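Local coordinates for SIR4-interacting protein SIF2 (Saccharomyces cerevisiae, PDB 1R5M) that antagonizes telomeric silencing in yeast and serves as a WD40-repeat subunit of the Set3C corepressor complex, at residues 117-125 with 134-142; 221-231 with 242-253. All coordinates share one frame; numbering follows the deposited sequence.

Contact 1: 117-125 with 134-142; sequences SHDGNSIVT and LWNKTGALL
I123 and W135 form the hydrogen-bonded pair of an antiparallel ladder between the second and third strands of one blade, 122-127 and 132-136, whose segments here run at 148° to each other. I123 N reaches W135 O at 2.9 Å, and W135 N returns to I123 O at 2.8 Å. S122-N136 and V124-L134 are non-hydrogen-bonded pairs, their side chains on the face opposite that of I123 and W135. Beyond the ladder, K137 N still bonds to N121 O at 2.8 Å.

L134 CD1 touches V124 CG2 at 3.8 Å, and W157 of strand 152-157 packs against both side chains. W135 CG stands beside its own backbone N (chi1 -38°), which brings the indole past I123 O to T125. There W135 NE1 gives a fairly straight bond (161°) to T125 OG1 at 2.8 Å, with the hydroxyl in the ring plane. T125 OG1 also bonds to H96 NE2, so two partners fix the hydroxyl, while L141 CD1 lies over one indole face. The Trp-Thr-His hydrogen-bonded set is consistent with three members of the Asp-His-Ser/Thr-Trp tetrad characteristic of WD40 propeller blades.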
loop_
_atom_site.group_PDB
_atom_site.type_symbol
_atom_site.label_atom_id
_atom_site.label_comp_id
_atom_site.label_asym_id
_atom_site.label_seq_id
_atom_site.Cartn_x
_atom_site.Cartn_y
_atom_site.Cartn_z
ATOM N N SER A 117 -6.155 -1.835 11.338
ATOM C CA SER A 117 -6.646 -3.204 11.384
ATOM C C SER A 117 -7.867 -3.194 10.458
ATOM O O SER A 117 -8.427 -2.131 10.176
ATOM C CB SER A 117 -7.055 -3.576 12.810
ATOM O OG SER A 117 -8.067 -2.707 13.282
ATOM N N HIS A 118 -8.283 -4.362 9.983
ATOM C CA HIS A 118 -9.422 -4.432 9.069
ATOM C C HIS A 118 -10.719 -3.866 9.639
ATOM O O HIS A 118 -11.558 -3.350 8.903
ATOM C CB HIS A 118 -9.625 -5.879 8.615
ATOM C CG HIS A 118 -8.527 -6.387 7.734
ATOM N ND1 HIS A 118 -8.286 -5.874 6.478
ATOM C CD2 HIS A 118 -7.590 -7.343 7.936
ATOM C CE1 HIS A 118 -7.247 -6.493 5.943
ATOM N NE2 HIS A 118 -6.807 -7.388 6.808
ATOM N N ASP A 119 -10.871 -3.956 10.953
ATOM C CA ASP A 119 -12.061 -3.465 11.642
ATOM C C ASP A 119 -11.993 -1.957 11.888
ATOM O O ASP A 119 -12.977 -1.345 12.312
ATOM C CB ASP A 119 -12.172 -4.165 12.979
ATOM C CG ASP A 119 -10.888 -4.055 13.765
ATOM O OD1 ASP A 119 -9.954 -4.841 13.494
ATOM O OD2 ASP A 119 -10.800 -3.166 14.624
ATOM N N GLY A 120 -10.820 -1.373 11.655
ATOM C CA GLY A 120 -10.645 0.056 11.842
ATOM C C GLY A 120 -10.534 0.545 13.275
ATOM O O GLY A 120 -10.494 1.749 13.508
ATOM N N ASN A 121 -10.472 -0.367 14.239
ATOM C CA ASN A 121 -10.379 0.048 15.636
ATOM C C ASN A 121 -8.962 0.182 16.171
ATOM O O ASN A 121 -8.746 0.822 17.201
ATOM C CB ASN A 121 -11.168 -0.914 16.531
ATOM C CG ASN A 121 -12.662 -0.787 16.335
ATOM O OD1 ASN A 121 -13.223 0.297 16.489
ATOM N ND2 ASN A 121 -13.317 -1.892 15.992
ATOM N N SER A 122 -7.997 -0.404 15.468
ATOM C CA SER A 122 -6.605 -0.342 15.899
ATOM C C SER A 122 -5.699 0.043 14.744
ATOM O O SER A 122 -6.057 -0.124 13.577
ATOM C CB SER A 122 -6.161 -1.699 16.439
ATOM O OG SER A 122 -7.022 -2.131 17.483
ATOM N N ILE A 123 -4.519 0.551 15.070
ATOM C CA ILE A 123 -3.561 0.933 14.041
ATOM C C ILE A 123 -2.135 0.720 14.534
ATOM O O ILE A 123 -1.838 0.923 15.712
ATOM C CB ILE A 123 -3.765 2.420 13.608
ATOM C CG1 ILE A 123 -2.778 2.777 12.489
ATOM C CG2 ILE A 123 -3.596 3.357 14.799
ATOM C CD1 ILE A 123 -3.045 4.131 11.840
ATOM N N VAL A 124 -1.268 0.269 13.635
ATOM C CA VAL A 124 0.138 0.054 13.954
ATOM C C VAL A 124 0.949 1.134 13.252
ATOM O O VAL A 124 0.680 1.469 12.097
ATOM C CB VAL A 124 0.647 -1.322 13.440
ATOM C CG1 VAL A 124 2.173 -1.392 13.543
ATOM C CG2 VAL A 124 0.024 -2.449 14.247
ATOM N N THR A 125 1.924 1.692 13.960
ATOM C CA THR A 125 2.810 2.692 13.377
ATOM C C THR A 125 4.232 2.161 13.531
ATOM O O THR A 125 4.570 1.549 14.551
ATOM C CB THR A 125 2.688 4.076 14.074
ATOM O OG1 THR A 125 2.938 3.947 15.480
ATOM C CG2 THR A 125 1.298 4.661 13.851
ATOM N N LEU A 134 1.263 -0.045 18.775
ATOM C CA LEU A 134 -0.128 -0.374 18.493
ATOM C C LEU A 134 -1.017 0.600 19.246
ATOM O O LEU A 134 -0.838 0.806 20.449
ATOM C CB LEU A 134 -0.418 -1.804 18.955
ATOM C CG LEU A 134 -1.857 -2.295 18.825
ATOM C CD1 LEU A 134 -2.228 -2.421 17.350
ATOM C CD2 LEU A 134 -1.997 -3.632 19.524
ATOM N N TRP A 135 -1.981 1.183 18.541
ATOM C CA TRP A 135 -2.878 2.171 19.135
ATOM C C TRP A 135 -4.346 1.911 18.824
ATOM O O TRP A 135 -4.676 1.254 17.838
ATOM C CB TRP A 135 -2.548 3.573 18.606
ATOM C CG TRP A 135 -1.086 3.874 18.421
ATOM C CD1 TRP A 135 -0.278 3.455 17.397
ATOM C CD2 TRP A 135 -0.268 4.684 19.271
ATOM N NE1 TRP A 135 0.991 3.960 17.558
ATOM C CE2 TRP A 135 1.026 4.717 18.700
ATOM C CE3 TRP A 135 -0.503 5.388 20.459
ATOM C CZ2 TRP A 135 2.081 5.427 19.279
ATOM C CZ3 TRP A 135 0.548 6.094 21.036
ATOM C CH2 TRP A 135 1.824 6.108 20.444
ATOM N N ASN A 136 -5.226 2.445 19.667
ATOM C CA ASN A 136 -6.658 2.330 19.427
ATOM C C ASN A 136 -7.012 3.524 18.536
ATOM O O ASN A 136 -6.270 4.504 18.490
ATOM C CB ASN A 136 -7.442 2.397 20.741
ATOM C CG ASN A 136 -8.945 2.458 20.518
ATOM O OD1 ASN A 136 -9.561 3.529 20.604
ATOM N ND2 ASN A 136 -9.541 1.313 20.215
ATOM N N LYS A 137 -8.138 3.447 17.832
ATOM C CA LYS A 137 -8.546 4.525 16.932
ATOM C C LYS A 137 -8.751 5.881 17.602
ATOM O O LYS A 137 -8.805 6.908 16.918
ATOM C CB LYS A 137 -9.817 4.133 16.173
ATOM C CG LYS A 137 -11.038 3.911 17.053
ATOM C CD LYS A 137 -12.273 3.642 16.207
ATOM C CE LYS A 137 -13.477 3.310 17.078
ATOM N NZ LYS A 137 -13.809 4.422 18.009
ATOM N N THR A 138 -8.873 5.893 18.928
ATOM C CA THR A 138 -9.045 7.146 19.657
ATOM C C THR A 138 -7.689 7.688 20.115
ATOM O O THR A 138 -7.608 8.783 20.673
ATOM C CB THR A 138 -9.964 6.976 20.895
ATOM O OG1 THR A 138 -9.358 6.074 21.830
ATOM C CG2 THR A 138 -11.320 6.434 20.477
ATOM N N GLY A 139 -6.632 6.909 19.887
ATOM C CA GLY A 139 -5.291 7.340 20.255
ATOM C C GLY A 139 -4.578 6.605 21.379
ATOM O O GLY A 139 -3.354 6.699 21.496
ATOM N N ALA A 140 -5.315 5.871 22.202
ATOM C CA ALA A 140 -4.694 5.158 23.320
ATOM C C ALA A 140 -3.630 4.150 22.892
ATOM O O ALA A 140 -3.845 3.355 21.976
ATOM C CB ALA A 140 -5.765 4.451 24.147
ATOM N N LEU A 141 -2.479 4.185 23.559
ATOM C CA LEU A 141 -1.411 3.235 23.263
ATOM C C LEU A 141 -1.838 1.881 23.828
ATOM O O LEU A 141 -2.236 1.778 24.992
ATOM C CB LEU A 141 -0.097 3.678 23.912
ATOM C CG LEU A 141 1.087 2.721 23.738
ATOM C CD1 LEU A 141 1.502 2.657 22.266
ATOM C CD2 LEU A 141 2.250 3.201 24.591
ATOM N N LEU A 142 -1.756 0.846 23.000
ATOM C CA LEU A 142 -2.150 -0.498 23.402
ATOM C C LEU A 142 -0.981 -1.432 23.676
ATOM O O LEU A 142 -1.032 -2.256 24.587
ATOM C CB LEU A 142 -3.021 -1.127 22.315
ATOM C CG LEU A 142 -4.307 -0.379 21.967
ATOM C CD1 LEU A 142 -4.966 -1.024 20.762
ATOM C CD2 LEU A 142 -5.248 -0.396 23.164
#

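Contact 2: 221-231 with 242-253; sequences VIPGPKGAIFV and KLIGHHGPISVL
I229 and L243 pair across the outer hairpin of a WD40 propeller blade, their side chains crossing with the CB atoms 3.9 Å apart. Segment 242-253 then runs from this last strand into the innermost strand of the next blade. I229 sits at the centre: CG1 meets I250 CD1 with the two side chains roughly perpendicular, while CD1 touches L253 CD2 at 3.9 Å as those chains pass in opposite directions. The same CD1 approaches the edge of the H246 ring. H246 NE2 bonds to S264 and ND1 to D268, bonds consistent with the His-Ser-Asp part of the WD40 tetrad in the following blade. On the inner side, P223 CG rests against I250 CB and V221 CG2 against L253 CD1.

On the other face of the hairpin, F230 and K242 lie side by side, pointing the same way. The extended lysine chain runs along one face of the phenyl ring, with CE 4.0 Å from the ring centroid in a CH-pi contact, 23° off the normal; G224 CA lies over the opposite face, toward its rim. Replacing F230 by an alanine is likely to leave the K242 methylenes without an aromatic face to lie on and to open a gap beside G224. L243 N gives I229 O a nearly straight bond (176°), and one water donates to G227 O and L243 O while accepting from H246 N at 3.0 Å.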
loop_
_atom_site.group_PDB
_atom_site.type_symbol
_atom_site.label_atom_id
_atom_site.label_comp_id
_atom_site.label_asym_id
_atom_site.label_seq_id
_atom_site.Cartn_x
_atom_site.Cartn_y
_atom_site.Cartn_z
ATOM N N VAL A 221 2.524 -15.034 3.041
ATOM C CA VAL A 221 3.624 -15.117 2.090
ATOM C C VAL A 221 4.595 -13.952 2.256
ATOM O O VAL A 221 4.192 -12.830 2.575
ATOM C CB VAL A 221 3.112 -15.131 0.629
ATOM C CG1 VAL A 221 2.310 -16.401 0.360
ATOM C CG2 VAL A 221 2.258 -13.897 0.363
ATOM N N ILE A 222 5.879 -14.232 2.056
ATOM C CA ILE A 222 6.910 -13.211 2.166
ATOM C C ILE A 222 7.974 -13.445 1.094
ATOM O O ILE A 222 8.182 -14.572 0.646
ATOM C CB ILE A 222 7.587 -13.216 3.562
ATOM C CG1 ILE A 222 8.434 -14.473 3.738
ATOM C CG2 ILE A 222 6.527 -13.150 4.658
ATOM C CD1 ILE A 222 9.196 -14.506 5.055
ATOM N N PRO A 223 8.651 -12.375 0.658
ATOM C CA PRO A 223 9.689 -12.497 -0.367
ATOM C C PRO A 223 10.846 -13.381 0.081
ATOM O O PRO A 223 11.309 -13.285 1.218
ATOM C CB PRO A 223 10.134 -11.052 -0.581
ATOM C CG PRO A 223 8.914 -10.260 -0.241
ATOM C CD PRO A 223 8.417 -10.963 1.000
ATOM N N GLY A 224 11.300 -14.240 -0.825
ATOM C CA GLY A 224 12.416 -15.120 -0.537
ATOM C C GLY A 224 13.550 -14.798 -1.492
ATOM O O GLY A 224 13.446 -13.859 -2.281
ATOM N N PRO A 225 14.653 -15.555 -1.450
ATOM C CA PRO A 225 15.779 -15.289 -2.348
ATOM C C PRO A 225 15.456 -15.460 -3.834
ATOM O O PRO A 225 14.560 -16.217 -4.209
ATOM C CB PRO A 225 16.833 -16.293 -1.884
ATOM C CG PRO A 225 16.519 -16.470 -0.434
ATOM C CD PRO A 225 15.011 -16.571 -0.448
ATOM N N LYS A 226 16.196 -14.736 -4.667
ATOM C CA LYS A 226 16.060 -14.806 -6.119
ATOM C C LYS A 226 14.643 -14.683 -6.680
ATOM O O LYS A 226 14.285 -15.389 -7.625
ATOM C CB LYS A 226 16.683 -16.111 -6.622
ATOM C CG LYS A 226 18.110 -16.353 -6.153
ATOM C CD LYS A 226 18.600 -17.717 -6.616
ATOM C CE LYS A 226 20.008 -18.005 -6.123
ATOM N NZ LYS A 226 20.478 -19.351 -6.560
ATOM N N GLY A 227 13.840 -13.795 -6.105
ATOM C CA GLY A 227 12.487 -13.594 -6.599
ATOM C C GLY A 227 11.430 -14.597 -6.171
ATOM O O GLY A 227 10.268 -14.482 -6.565
ATOM N N ALA A 228 11.810 -15.584 -5.370
ATOM C CA ALA A 228 10.843 -16.571 -4.920
ATOM C C ALA A 228 9.932 -15.954 -3.870
ATOM O O ALA A 228 10.282 -14.955 -3.241
ATOM C CB ALA A 228 11.562 -17.784 -4.333
ATOM N N ILE A 229 8.750 -16.539 -3.708
ATOM C CA ILE A 229 7.798 -16.096 -2.694
ATOM C C ILE A 229 7.573 -17.321 -1.815
ATOM O O ILE A 229 7.120 -18.360 -2.293
ATOM C CB ILE A 229 6.454 -15.656 -3.316
ATOM C CG1 ILE A 229 6.670 -14.435 -4.213
ATOM C CG2 ILE A 229 5.448 -15.329 -2.206
ATOM C CD1 ILE A 229 5.522 -14.174 -5.181
ATOM N N PHE A 230 7.911 -17.203 -0.535
ATOM C CA PHE A 230 7.759 -18.311 0.405
ATOM C C PHE A 230 6.394 -18.285 1.084
ATOM O O PHE A 230 5.908 -17.224 1.477
ATOM C CB PHE A 230 8.861 -18.245 1.471
ATOM C CG PHE A 230 10.208 -18.734 0.999
ATOM C CD1 PHE A 230 10.543 -18.738 -0.353
ATOM C CD2 PHE A 230 11.156 -19.165 1.922
ATOM C CE1 PHE A 230 11.801 -19.168 -0.778
ATOM C CE2 PHE A 230 12.417 -19.596 1.507
ATOM C CZ PHE A 230 12.740 -19.597 0.153
ATOM N N VAL A 231 5.780 -19.457 1.220
ATOM C CA VAL A 231 4.471 -19.569 1.858
ATOM C C VAL A 231 4.658 -20.210 3.229
ATOM O O VAL A 231 5.402 -21.184 3.366
ATOM C CB VAL A 231 3.506 -20.446 1.027
ATOM C CG1 VAL A 231 2.098 -20.362 1.601
ATOM C CG2 VAL A 231 3.518 -20.000 -0.435
ATOM N N LYS A 242 6.730 -22.952 -1.947
ATOM C CA LYS A 242 7.500 -21.874 -2.544
ATOM C C LYS A 242 6.959 -21.582 -3.936
ATOM O O LYS A 242 6.785 -22.489 -4.754
ATOM C CB LYS A 242 8.982 -22.256 -2.612
ATOM C CG LYS A 242 9.605 -22.504 -1.243
ATOM C CD LYS A 242 11.084 -22.844 -1.340
ATOM C CE LYS A 242 11.672 -23.106 0.038
ATOM N NZ LYS A 242 13.123 -23.433 -0.022
ATOM N N LEU A 243 6.671 -20.309 -4.186
ATOM C CA LEU A 243 6.148 -19.871 -5.470
ATOM C C LEU A 243 7.331 -19.347 -6.279
ATOM O O LEU A 243 7.871 -18.279 -5.993
ATOM C CB LEU A 243 5.102 -18.777 -5.247
ATOM C CG LEU A 243 4.038 -19.150 -4.205
ATOM C CD1 LEU A 243 3.026 -18.021 -4.068
ATOM C CD2 LEU A 243 3.337 -20.441 -4.609
ATOM N N ILE A 244 7.736 -20.123 -7.281
ATOM C CA ILE A 244 8.878 -19.770 -8.116
ATOM C C ILE A 244 8.457 -19.247 -9.482
ATOM O O ILE A 244 7.621 -19.848 -10.155
ATOM C CB ILE A 244 9.801 -20.995 -8.324
ATOM C CG1 ILE A 244 10.211 -21.581 -6.969
ATOM C CG2 ILE A 244 11.033 -20.590 -9.124
ATOM C CD1 ILE A 244 10.971 -20.619 -6.078
ATOM N N GLY A 245 9.047 -18.128 -9.886
ATOM C CA GLY A 245 8.715 -17.547 -11.176
ATOM C C GLY A 245 9.356 -16.195 -11.429
ATOM O O GLY A 245 9.918 -15.963 -12.498
ATOM N N HIS A 246 9.277 -15.293 -10.456
ATOM C CA HIS A 246 9.865 -13.966 -10.616
ATOM C C HIS A 246 11.390 -13.997 -10.661
ATOM O O HIS A 246 12.018 -14.884 -10.077
ATOM C CB HIS A 246 9.403 -13.040 -9.487
ATOM C CG HIS A 246 7.989 -12.572 -9.635
ATOM N ND1 HIS A 246 7.565 -11.818 -10.708
ATOM C CD2 HIS A 246 6.908 -12.730 -8.834
ATOM C CE1 HIS A 246 6.283 -11.531 -10.562
ATOM N NE2 HIS A 246 5.861 -12.071 -9.433
ATOM N N HIS A 247 11.976 -13.025 -11.355
ATOM C CA HIS A 247 13.428 -12.943 -11.484
ATOM C C HIS A 247 13.995 -11.696 -10.815
ATOM O O HIS A 247 15.141 -11.317 -11.061
ATOM C CB HIS A 247 13.838 -12.938 -12.960
ATOM C CG HIS A 247 13.252 -14.061 -13.757
ATOM N ND1 HIS A 247 11.916 -14.119 -14.090
ATOM C CD2 HIS A 247 13.823 -15.168 -14.290
ATOM C CE1 HIS A 247 11.689 -15.214 -14.795
ATOM N NE2 HIS A 247 12.829 -15.868 -14.929
ATOM N N GLY A 248 13.195 -11.054 -9.971
ATOM C CA GLY A 248 13.657 -9.859 -9.293
ATOM C C GLY A 248 12.903 -9.644 -7.995
ATOM O O GLY A 248 11.953 -10.374 -7.716
ATOM N N PRO A 249 13.300 -8.653 -7.180
ATOM C CA PRO A 249 12.633 -8.370 -5.906
ATOM C C PRO A 249 11.115 -8.250 -6.034
ATOM O O PRO A 249 10.596 -7.787 -7.053
ATOM C CB PRO A 249 13.287 -7.067 -5.463
ATOM C CG PRO A 249 14.692 -7.231 -5.971
ATOM C CD PRO A 249 14.464 -7.765 -7.368
ATOM N N ILE A 250 10.412 -8.669 -4.986
ATOM C CA ILE A 250 8.955 -8.631 -4.957
ATOM C C ILE A 250 8.487 -7.280 -4.421
ATOM O O ILE A 250 8.754 -6.931 -3.273
ATOM C CB ILE A 250 8.405 -9.768 -4.067
ATOM C CG1 ILE A 250 8.943 -11.119 -4.555
ATOM C CG2 ILE A 250 6.887 -9.759 -4.088
ATOM C CD1 ILE A 250 8.594 -11.448 -6.003
ATOM N N SER A 251 7.781 -6.530 -5.261
ATOM C CA SER A 251 7.307 -5.197 -4.898
ATOM C C SER A 251 5.870 -5.148 -4.392
ATOM O O SER A 251 5.492 -4.215 -3.681
ATOM C CB SER A 251 7.442 -4.266 -6.106
ATOM O OG SER A 251 6.710 -4.770 -7.212
ATOM N N VAL A 252 5.073 -6.147 -4.756
ATOM C CA VAL A 252 3.671 -6.177 -4.355
ATOM C C VAL A 252 3.168 -7.592 -4.114
ATOM O O VAL A 252 3.483 -8.505 -4.870
ATOM C CB VAL A 252 2.756 -5.578 -5.459
ATOM C CG1 VAL A 252 1.306 -5.549 -4.981
ATOM C CG2 VAL A 252 3.235 -4.183 -5.850
ATOM N N LEU A 253 2.378 -7.754 -3.057
ATOM C CA LEU A 253 1.747 -9.030 -2.734
ATOM C C LEU A 253 0.342 -8.680 -2.252
ATOM O O LEU A 253 0.172 -8.051 -1.207
ATOM C CB LEU A 253 2.526 -9.784 -1.649
ATOM C CG LEU A 253 3.845 -10.402 -2.128
ATOM C CD1 LEU A 253 4.624 -10.914 -0.938
ATOM C CD2 LEU A 253 3.567 -11.538 -3.113
HETATM O O HOH W 1 8.175 -15.768 -7.746
#

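From the N terminus, contact 1 comes first: its segments close an eight-residue stretch that completes the hairpin of strands 122-127 and 132-136. Contact 2 follows much later and closes ten residues between 231 and 242. The two are in series, neither nested nor crossing, and sit about 30 Å apart between centres, with nearest atoms about 10 Å apart and no touch. They differ in reach: contact 1 stays inside the blade 111-145, whereas contact 2 joins the blade 213-243 to strand 250-256, the first of its neighbour. Further round the chain, strand 37-44 pairs with 419-422, so the last blade borrows an N-terminal strand to close the ring.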